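Local structure of monomethylamine corrinoid protein 1 (Methanosarcina barkeri, 3EZX) at residues A[175-183]-A[194-202]; A[2-12]-A[24-33]. The protein carries methyl groups on a bound cobalt corrinoid between the methyltransferases MtmB and MtbA, in the pathway that makes methane from monomethylamine. All coordinates share one frame; numbering follows the deposited sequence.

Contact 1 (A[175-183]-A[194-202])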
loop_
_atom_site.group_PDB
_atom_site.type_symbol
_atom_site.label_atom_id
_atom_site.label_comp_id
_atom_site.label_asym_id
_atom_site.label_seq_id
_atom_site.Cartn_x
_atom_site.Cartn_y
_atom_site.Cartn_z
ATOM N N ARG A 175 10.070 -17.830 -11.169
ATOM C CA ARG A 175 9.894 -17.747 -9.722
ATOM C C ARG A 175 11.157 -17.569 -8.883
ATOM O O ARG A 175 11.487 -16.464 -8.463
ATOM C CB ARG A 175 9.152 -18.992 -9.232
ATOM C CG ARG A 175 8.930 -19.039 -7.729
ATOM C CD ARG A 175 7.975 -17.950 -7.279
ATOM N NE ARG A 175 7.755 -17.991 -5.838
ATOM C CZ ARG A 175 8.623 -17.554 -4.931
ATOM N NH1 ARG A 175 9.783 -17.028 -5.306
ATOM N NH2 ARG A 175 8.329 -17.654 -3.644
ATOM N N ASP A 176 11.845 -18.676 -8.637
ATOM C CA ASP A 176 13.052 -18.699 -7.819
ATOM C C ASP A 176 14.055 -17.562 -8.018
ATOM O O ASP A 176 14.928 -17.354 -7.176
ATOM C CB ASP A 176 13.748 -20.050 -7.995
ATOM C CG ASP A 176 12.799 -21.219 -7.780
ATOM O OD1 ASP A 176 12.081 -21.228 -6.754
ATOM O OD2 ASP A 176 12.770 -22.129 -8.634
ATOM N N SER A 177 13.936 -16.824 -9.116
ATOM C CA SER A 177 14.849 -15.712 -9.370
ATOM C C SER A 177 14.326 -14.399 -8.780
ATOM O O SER A 177 15.047 -13.399 -8.749
ATOM C CB SER A 177 15.094 -15.547 -10.877
ATOM O OG SER A 177 13.909 -15.180 -11.564
ATOM N N VAL A 178 13.078 -14.403 -8.314
ATOM C CA VAL A 178 12.477 -13.210 -7.719
ATOM C C VAL A 178 11.763 -13.503 -6.397
ATOM O O VAL A 178 11.253 -14.604 -6.181
ATOM C CB VAL A 178 11.449 -12.547 -8.670
ATOM C CG1 VAL A 178 12.102 -12.232 -10.004
ATOM C CG2 VAL A 178 10.237 -13.456 -8.853
ATOM N N LYS A 179 11.728 -12.505 -5.521
ATOM C CA LYS A 179 11.069 -12.625 -4.223
ATOM C C LYS A 179 9.670 -12.010 -4.347
ATOM O O LYS A 179 9.504 -10.968 -4.983
ATOM C CB LYS A 179 11.910 -11.896 -3.169
ATOM C CG LYS A 179 12.324 -10.505 -3.615
ATOM C CD LYS A 179 13.623 -10.026 -2.980
ATOM C CE LYS A 179 13.996 -8.663 -3.558
ATOM N NZ LYS A 179 15.296 -8.128 -3.093
ATOM N N CYS A 180 8.666 -12.653 -3.752
ATOM C CA CYS A 180 7.286 -12.169 -3.835
ATOM C C CYS A 180 6.628 -11.803 -2.507
ATOM O O CYS A 180 6.536 -12.629 -1.603
ATOM C CB CYS A 180 6.412 -13.214 -4.534
ATOM S SG CYS A 180 6.842 -13.509 -6.251
ATOM N N MET A 181 6.156 -10.563 -2.411
ATOM C CA MET A 181 5.484 -10.078 -1.210
ATOM C C MET A 181 4.107 -9.527 -1.579
ATOM O O MET A 181 3.998 -8.575 -2.354
ATOM C CB MET A 181 6.325 -8.983 -0.526
ATOM C CG MET A 181 5.709 -8.424 0.764
ATOM S SD MET A 181 6.742 -7.191 1.624
ATOM C CE MET A 181 6.496 -5.763 0.595
ATOM N N PHE A 182 3.057 -10.140 -1.040
ATOM C CA PHE A 182 1.696 -9.687 -1.298
ATOM C C PHE A 182 1.112 -9.053 -0.034
ATOM O O PHE A 182 1.516 -9.388 1.075
ATOM C CB PHE A 182 0.804 -10.850 -1.752
ATOM C CG PHE A 182 1.118 -11.361 -3.131
ATOM C CD1 PHE A 182 1.920 -12.486 -3.309
ATOM C CD2 PHE A 182 0.608 -10.717 -4.253
ATOM C CE1 PHE A 182 2.209 -12.957 -4.587
ATOM C CE2 PHE A 182 0.891 -11.179 -5.535
ATOM C CZ PHE A 182 1.692 -12.303 -5.702
ATOM N N GLY A 183 0.173 -8.128 -0.204
ATOM C CA GLY A 183 -0.442 -7.475 0.942
ATOM C C GLY A 183 -1.842 -6.977 0.630
ATOM O O GLY A 183 -2.399 -7.298 -0.419
ATOM N N GLU A 194 -0.130 -20.846 1.147
ATOM C CA GLU A 194 -1.053 -21.659 0.368
ATOM C C GLU A 194 -0.656 -21.533 -1.098
ATOM O O GLU A 194 -0.634 -22.520 -1.833
ATOM C CB GLU A 194 -2.491 -21.174 0.560
ATOM C CG GLU A 194 -3.545 -22.189 0.143
ATOM C CD GLU A 194 -4.959 -21.692 0.385
ATOM O OE1 GLU A 194 -5.159 -20.929 1.353
ATOM O OE2 GLU A 194 -5.871 -22.074 -0.381
ATOM N N ILE A 195 -0.334 -20.312 -1.512
ATOM C CA ILE A 195 0.077 -20.059 -2.886
ATOM C C ILE A 195 1.569 -20.343 -3.048
ATOM O O ILE A 195 1.965 -21.133 -3.903
ATOM C CB ILE A 195 -0.218 -18.595 -3.307
ATOM C CG1 ILE A 195 0.414 -17.619 -2.311
ATOM C CG2 ILE A 195 -1.722 -18.376 -3.394
ATOM C CD1 ILE A 195 0.281 -16.165 -2.708
ATOM N N GLY A 196 2.391 -19.704 -2.221
ATOM C CA GLY A 196 3.825 -19.923 -2.293
ATOM C C GLY A 196 4.651 -18.653 -2.268
ATOM O O GLY A 196 5.764 -18.627 -2.791
ATOM N N ALA A 197 4.114 -17.604 -1.650
ATOM C CA ALA A 197 4.798 -16.317 -1.562
ATOM C C ALA A 197 5.921 -16.316 -0.528
ATOM O O ALA A 197 6.114 -17.295 0.193
ATOM C CB ALA A 197 3.797 -15.221 -1.237
ATOM N N ASP A 198 6.651 -15.206 -0.458
ATOM C CA ASP A 198 7.764 -15.078 0.474
ATOM C C ASP A 198 7.457 -14.222 1.699
ATOM O O ASP A 198 8.187 -14.283 2.690
ATOM C CB ASP A 198 8.994 -14.500 -0.237
ATOM C CG ASP A 198 9.405 -15.313 -1.447
ATOM O OD1 ASP A 198 10.540 -15.132 -1.938
ATOM O OD2 ASP A 198 8.586 -16.127 -1.911
ATOM N N ALA A 199 6.390 -13.426 1.641
ATOM C CA ALA A 199 6.051 -12.578 2.781
ATOM C C ALA A 199 4.741 -11.798 2.688
ATOM O O ALA A 199 3.803 -12.176 1.978
ATOM C CB ALA A 199 7.198 -11.605 3.049
ATOM N N THR A 200 4.708 -10.708 3.450
ATOM C CA THR A 200 3.581 -9.786 3.541
ATOM C C THR A 200 3.837 -8.834 4.702
ATOM O O THR A 200 4.686 -9.091 5.552
ATOM C CB THR A 200 2.241 -10.514 3.806
ATOM O OG1 THR A 200 1.229 -9.546 4.121
ATOM C CG2 THR A 200 2.380 -11.491 4.958
ATOM N N ALA A 201 3.106 -7.727 4.725
ATOM C CA ALA A 201 3.238 -6.745 5.790
ATOM C C ALA A 201 1.845 -6.248 6.144
ATOM O O ALA A 201 0.869 -6.581 5.472
ATOM C CB ALA A 201 4.115 -5.589 5.337
ATOM N N GLU A 202 1.748 -5.457 7.204
ATOM C CA GLU A 202 0.457 -4.935 7.626
ATOM C C GLU A 202 0.394 -3.429 7.449
ATOM O O GLU A 202 -0.671 -2.833 7.567
ATOM C CB GLU A 202 0.191 -5.307 9.081
ATOM C CG GLU A 202 0.058 -6.804 9.305
ATOM C CD GLU A 202 -0.005 -7.168 10.777
ATOM O OE1 GLU A 202 -0.901 -6.653 11.482
ATOM O OE2 GLU A 202 0.842 -7.971 11.229
#

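Contact 2 (A[2-12]-A[24-33])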
loop_
_atom_site.group_PDB
_atom_site.type_symbol
_atom_site.label_atom_id
_atom_site.label_comp_id
_atom_site.label_asym_id
_atom_site.label_seq_id
_atom_site.Cartn_x
_atom_site.Cartn_y
_atom_site.Cartn_z
ATOM N N ASN A 2 0.747 15.569 20.777
ATOM C CA ASN A 2 0.062 15.802 19.507
ATOM C C ASN A 2 -1.309 15.136 19.369
ATOM O O ASN A 2 -1.905 15.180 18.296
ATOM C CB ASN A 2 0.951 15.328 18.348
ATOM C CG ASN A 2 2.332 15.955 18.369
ATOM O OD1 ASN A 2 3.246 15.486 17.691
ATOM N ND2 ASN A 2 2.488 17.025 19.138
ATOM N N GLN A 3 -1.822 14.539 20.438
ATOM C CA GLN A 3 -3.107 13.850 20.351
ATOM C C GLN A 3 -4.231 14.657 19.715
ATOM O O GLN A 3 -5.061 14.103 18.998
ATOM C CB GLN A 3 -3.563 13.358 21.725
ATOM C CG GLN A 3 -4.649 12.292 21.643
ATOM C CD GLN A 3 -4.204 11.074 20.852
ATOM O OE1 GLN A 3 -3.264 10.384 21.237
ATOM N NE2 GLN A 3 -4.874 10.810 19.735
ATOM N N GLU A 4 -4.265 15.962 19.964
ATOM C CA GLU A 4 -5.329 16.773 19.394
ATOM C C GLU A 4 -5.336 16.758 17.870
ATOM O O GLU A 4 -6.377 16.516 17.249
ATOM C CB GLU A 4 -5.260 18.222 19.876
ATOM C CG GLU A 4 -6.304 19.113 19.199
ATOM C CD GLU A 4 -6.298 20.554 19.685
ATOM O OE1 GLU A 4 -5.221 21.186 19.686
ATOM O OE2 GLU A 4 -7.383 21.059 20.051
ATOM N N ILE A 5 -4.189 17.014 17.252
ATOM C CA ILE A 5 -4.144 17.022 15.795
ATOM C C ILE A 5 -4.345 15.629 15.200
ATOM O O ILE A 5 -4.720 15.494 14.049
ATOM C CB ILE A 5 -2.832 17.676 15.281
ATOM C CG1 ILE A 5 -2.942 17.929 13.769
ATOM C CG2 ILE A 5 -1.658 16.805 15.619
ATOM C CD1 ILE A 5 -4.192 18.723 13.373
ATOM N N PHE A 6 -4.093 14.593 15.990
ATOM C CA PHE A 6 -4.324 13.235 15.517
ATOM C C PHE A 6 -5.842 13.021 15.381
ATOM O O PHE A 6 -6.334 12.534 14.357
ATOM C CB PHE A 6 -3.753 12.205 16.493
ATOM C CG PHE A 6 -2.261 12.060 16.416
ATOM C CD1 PHE A 6 -1.620 12.039 15.184
ATOM C CD2 PHE A 6 -1.501 11.902 17.567
ATOM C CE1 PHE A 6 -0.247 11.864 15.094
ATOM C CE2 PHE A 6 -0.126 11.723 17.491
ATOM C CZ PHE A 6 0.505 11.704 16.246
ATOM N N ASP A 7 -6.581 13.395 16.422
ATOM C CA ASP A 7 -8.028 13.265 16.428
ATOM C C ASP A 7 -8.641 14.069 15.273
ATOM O O ASP A 7 -9.576 13.608 14.614
ATOM C CB ASP A 7 -8.606 13.753 17.768
ATOM C CG ASP A 7 -8.035 13.009 18.976
ATOM O OD1 ASP A 7 -7.955 11.764 18.951
ATOM O OD2 ASP A 7 -7.678 13.679 19.969
ATOM N N LYS A 8 -8.111 15.266 15.027
ATOM C CA LYS A 8 -8.607 16.108 13.944
ATOM C C LYS A 8 -8.396 15.435 12.587
ATOM O O LYS A 8 -9.250 15.505 11.695
ATOM C CB LYS A 8 -7.904 17.467 13.957
ATOM C CG LYS A 8 -8.309 18.383 15.095
ATOM C CD LYS A 8 -7.736 19.778 14.900
ATOM C CE LYS A 8 -8.251 20.732 15.969
ATOM N NZ LYS A 8 -7.796 22.137 15.740
ATOM N N LEU A 9 -7.243 14.794 12.438
ATOM C CA LEU A 9 -6.915 14.082 11.213
ATOM C C LEU A 9 -7.845 12.878 11.115
ATOM O O LEU A 9 -8.430 12.607 10.068
ATOM C CB LEU A 9 -5.453 13.629 11.247
ATOM C CG LEU A 9 -4.435 14.770 11.172
ATOM C CD1 LEU A 9 -3.049 14.279 11.555
ATOM C CD2 LEU A 9 -4.443 15.356 9.767
ATOM N N ARG A 10 -7.979 12.159 12.222
ATOM C CA ARG A 10 -8.851 10.995 12.275
ATOM C C ARG A 10 -10.278 11.385 11.889
ATOM O O ARG A 10 -10.908 10.725 11.059
ATOM C CB ARG A 10 -8.848 10.410 13.690
ATOM C CG ARG A 10 -9.940 9.388 13.959
ATOM C CD ARG A 10 -10.168 9.234 15.451
ATOM N NE ARG A 10 -10.748 10.438 16.046
ATOM C CZ ARG A 10 -10.914 10.622 17.353
ATOM N NH1 ARG A 10 -10.543 9.682 18.213
ATOM N NH2 ARG A 10 -11.452 11.745 17.807
ATOM N N ASP A 11 -10.779 12.462 12.492
ATOM C CA ASP A 11 -12.140 12.928 12.232
ATOM C C ASP A 11 -12.363 13.471 10.826
ATOM O O ASP A 11 -13.460 13.353 10.279
ATOM C CB ASP A 11 -12.554 13.994 13.255
ATOM C CG ASP A 11 -12.565 13.467 14.682
ATOM O OD1 ASP A 11 -12.881 12.273 14.872
ATOM O OD2 ASP A 11 -12.273 14.250 15.615
ATOM N N ALA A 12 -11.332 14.071 10.239
ATOM C CA ALA A 12 -11.461 14.619 8.893
ATOM C C ALA A 12 -11.821 13.507 7.915
ATOM O O ALA A 12 -12.566 13.728 6.955
ATOM C CB ALA A 12 -10.165 15.288 8.475
ATOM N N LEU A 24 -4.854 20.123 7.445
ATOM C CA LEU A 24 -4.463 19.558 8.728
ATOM C C LEU A 24 -3.142 18.807 8.624
ATOM O O LEU A 24 -2.338 18.806 9.551
ATOM C CB LEU A 24 -5.555 18.620 9.227
ATOM C CG LEU A 24 -6.905 19.296 9.496
ATOM C CD1 LEU A 24 -7.972 18.254 9.808
ATOM C CD2 LEU A 24 -6.747 20.257 10.648
ATOM N N CYS A 25 -2.921 18.167 7.486
ATOM C CA CYS A 25 -1.685 17.437 7.277
ATOM C C CYS A 25 -0.540 18.432 7.304
ATOM O O CYS A 25 0.548 18.132 7.790
ATOM C CB CYS A 25 -1.717 16.712 5.934
ATOM S SG CYS A 25 -2.541 15.120 5.978
ATOM N N LYS A 26 -0.796 19.626 6.785
ATOM C CA LYS A 26 0.218 20.666 6.770
ATOM C C LYS A 26 0.379 21.229 8.177
ATOM O O LYS A 26 1.498 21.496 8.620
ATOM C CB LYS A 26 -0.173 21.785 5.804
ATOM C CG LYS A 26 -0.196 21.371 4.345
ATOM C CD LYS A 26 -0.662 22.510 3.451
ATOM C CE LYS A 26 -0.723 22.072 1.996
ATOM N NZ LYS A 26 -1.206 23.155 1.098
ATOM N N GLU A 27 -0.742 21.401 8.875
ATOM C CA GLU A 27 -0.725 21.928 10.236
ATOM C C GLU A 27 0.095 21.033 11.147
ATOM O O GLU A 27 0.953 21.503 11.894
ATOM C CB GLU A 27 -2.144 22.032 10.801
ATOM C CG GLU A 27 -2.196 22.567 12.231
ATOM C CD GLU A 27 -3.589 22.523 12.832
ATOM O OE1 GLU A 27 -4.543 22.997 12.180
ATOM O OE2 GLU A 27 -3.728 22.018 13.963
ATOM N N ALA A 28 -0.184 19.739 11.084
ATOM C CA ALA A 28 0.517 18.775 11.909
ATOM C C ALA A 28 1.969 18.718 11.482
ATOM O O ALA A 28 2.877 18.711 12.317
ATOM C CB ALA A 28 -0.125 17.406 11.762
ATOM N N LEU A 29 2.176 18.679 10.170
ATOM C CA LEU A 29 3.512 18.610 9.590
ATOM C C LEU A 29 4.359 19.794 10.064
ATOM O O LEU A 29 5.487 19.624 10.531
ATOM C CB LEU A 29 3.394 18.621 8.069
ATOM C CG LEU A 29 4.486 18.008 7.198
ATOM C CD1 LEU A 29 4.608 16.509 7.458
ATOM C CD2 LEU A 29 4.128 18.263 5.740
ATOM N N ALA A 30 3.797 20.993 9.959
ATOM C CA ALA A 30 4.485 22.211 10.377
ATOM C C ALA A 30 4.715 22.225 11.887
ATOM O O ALA A 30 5.503 23.021 12.391
ATOM C CB ALA A 30 3.674 23.432 9.965
ATOM N N ALA A 31 4.019 21.346 12.603
ATOM C CA ALA A 31 4.156 21.258 14.053
ATOM C C ALA A 31 5.242 20.250 14.403
ATOM O O ALA A 31 5.292 19.731 15.515
ATOM C CB ALA A 31 2.833 20.845 14.681
ATOM N N GLY A 32 6.100 19.967 13.431
ATOM C CA GLY A 32 7.184 19.032 13.652
ATOM C C GLY A 32 6.750 17.584 13.772
ATOM O O GLY A 32 7.528 16.740 14.223
ATOM N N VAL A 33 5.520 17.278 13.379
ATOM C CA VAL A 33 5.051 15.905 13.470
ATOM C C VAL A 33 5.447 15.137 12.213
ATOM O O VAL A 33 5.254 15.614 11.095
ATOM C CB VAL A 33 3.523 15.837 13.643
ATOM C CG1 VAL A 33 3.087 14.384 13.786
ATOM C CG2 VAL A 33 3.124 16.634 14.864
#

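Contact 1 (A[175-183]-A[194-202])
The guanidinium group of Arg175 meets Gly196 and Asp198 at its edge. Its NH2 gives a nearly straight hydrogen bond to Gly196 O (2.9 Å, 174° at the hydrogen), with the oxygen in the guanidinium plane. The same nitrogen forms a salt bridge with Asp198 OD2, though the modelled separation is too short to be taken literally. The guanidinium and carboxylate planes are 35° apart. The Phe182 ring has Ala197 CB at its edge, 3.9 Å from Phe182 CD1, while Ile195 CD1 approaches Phe182 CD1 obliquely at 4.1 Å. With CG anti to the carbonyl carbon (chi1 -71°), the ring sits beside its own backbone N and reaches both residues. The backbones meet where Asp198 N donates to Cys180 O (2.8 Å). A single parallel bridge pairs Met181 with Ala199, and Met181 CG packs 4.2 Å from Ala199 CB. Met181, Phe182, Gly183, Ala201 and Glu202 belong to the corrinoid pocket. Strand 179-183 is an outer strand of the parallel sheet in this Rossmann-like domain. Strand 147-152 pairs with it on one side and residues 197-201 run along the other. Helices 161-171 and 204-213 add Met166 against Cys180 and Val210 against Met181.

Contact 2 (A[2-12]-A[24-33])
Ile5 turns its CG1 branch anti to the backbone N (chi1 -169°), which lays CG1 against Ala28 CB at 3.5 Å. The bend that follows carries Ile5 CD1 on to Leu24 CD2, 4.0 Å away, and alongside the carboxylate end of Glu27. With CG anti to its carbonyl carbon (chi1 -63°), Leu24 sits as a knob in the hole formed by Ile5, Lys8, Leu9 and Ala12, its CD1 3.9 Å from Ala12 CB. Leu9 slides past it in the opposite sense and sets CD2 3.5 Å from Leu24 CB. The two segments form an antiparallel helical hairpin in the N-terminal helical bundle, with 162° between their directions. Replacing Ile5 with the smaller alanine is likely to open a gap beside Ala28 CB and cost Leu24 CD2 its neighbour there. Glu27 OE2 lies 4.4 Å from Lys8 NZ, too far for a salt bridge, though the opposite charges probably still attract. Gly32, with positive phi, ends helix 24-30 in a Schellman motif, and Val33 N bonds back to Ala28 O (3.2 Å). Val33 then faces Asn2 and touches the Phe6 ring obliquely. Helix 35-55 packs on Leu9 through Ile38, while Cys25 meets Ala74 and Leu78 of helix 61-82.

Overall arrangement
From the N terminus, contact 2 comes first. It closes the turn from helix 3-14 into helix 20-30, with 11 residues between its segments, within the N-terminal helical bundle. The chain then forms helices 35-55 and 61-82 before entering the C-terminal Rossmann-fold domain. Contact 1 opens only near the C terminus. It closes the excursion through helix 189-195, and brings residues 197-201 back beside strand 179-183. The two closures are in series, so they neither nest nor cross. The centres of contact 1 and contact 2 are 35 Å apart, on opposite sides of the chain's centre. The nearest atoms of contact 1 and contact 2 are about 17 Å apart. Contact 2 lies away from the corrinoid, whereas contact 1 forms part of its pocket.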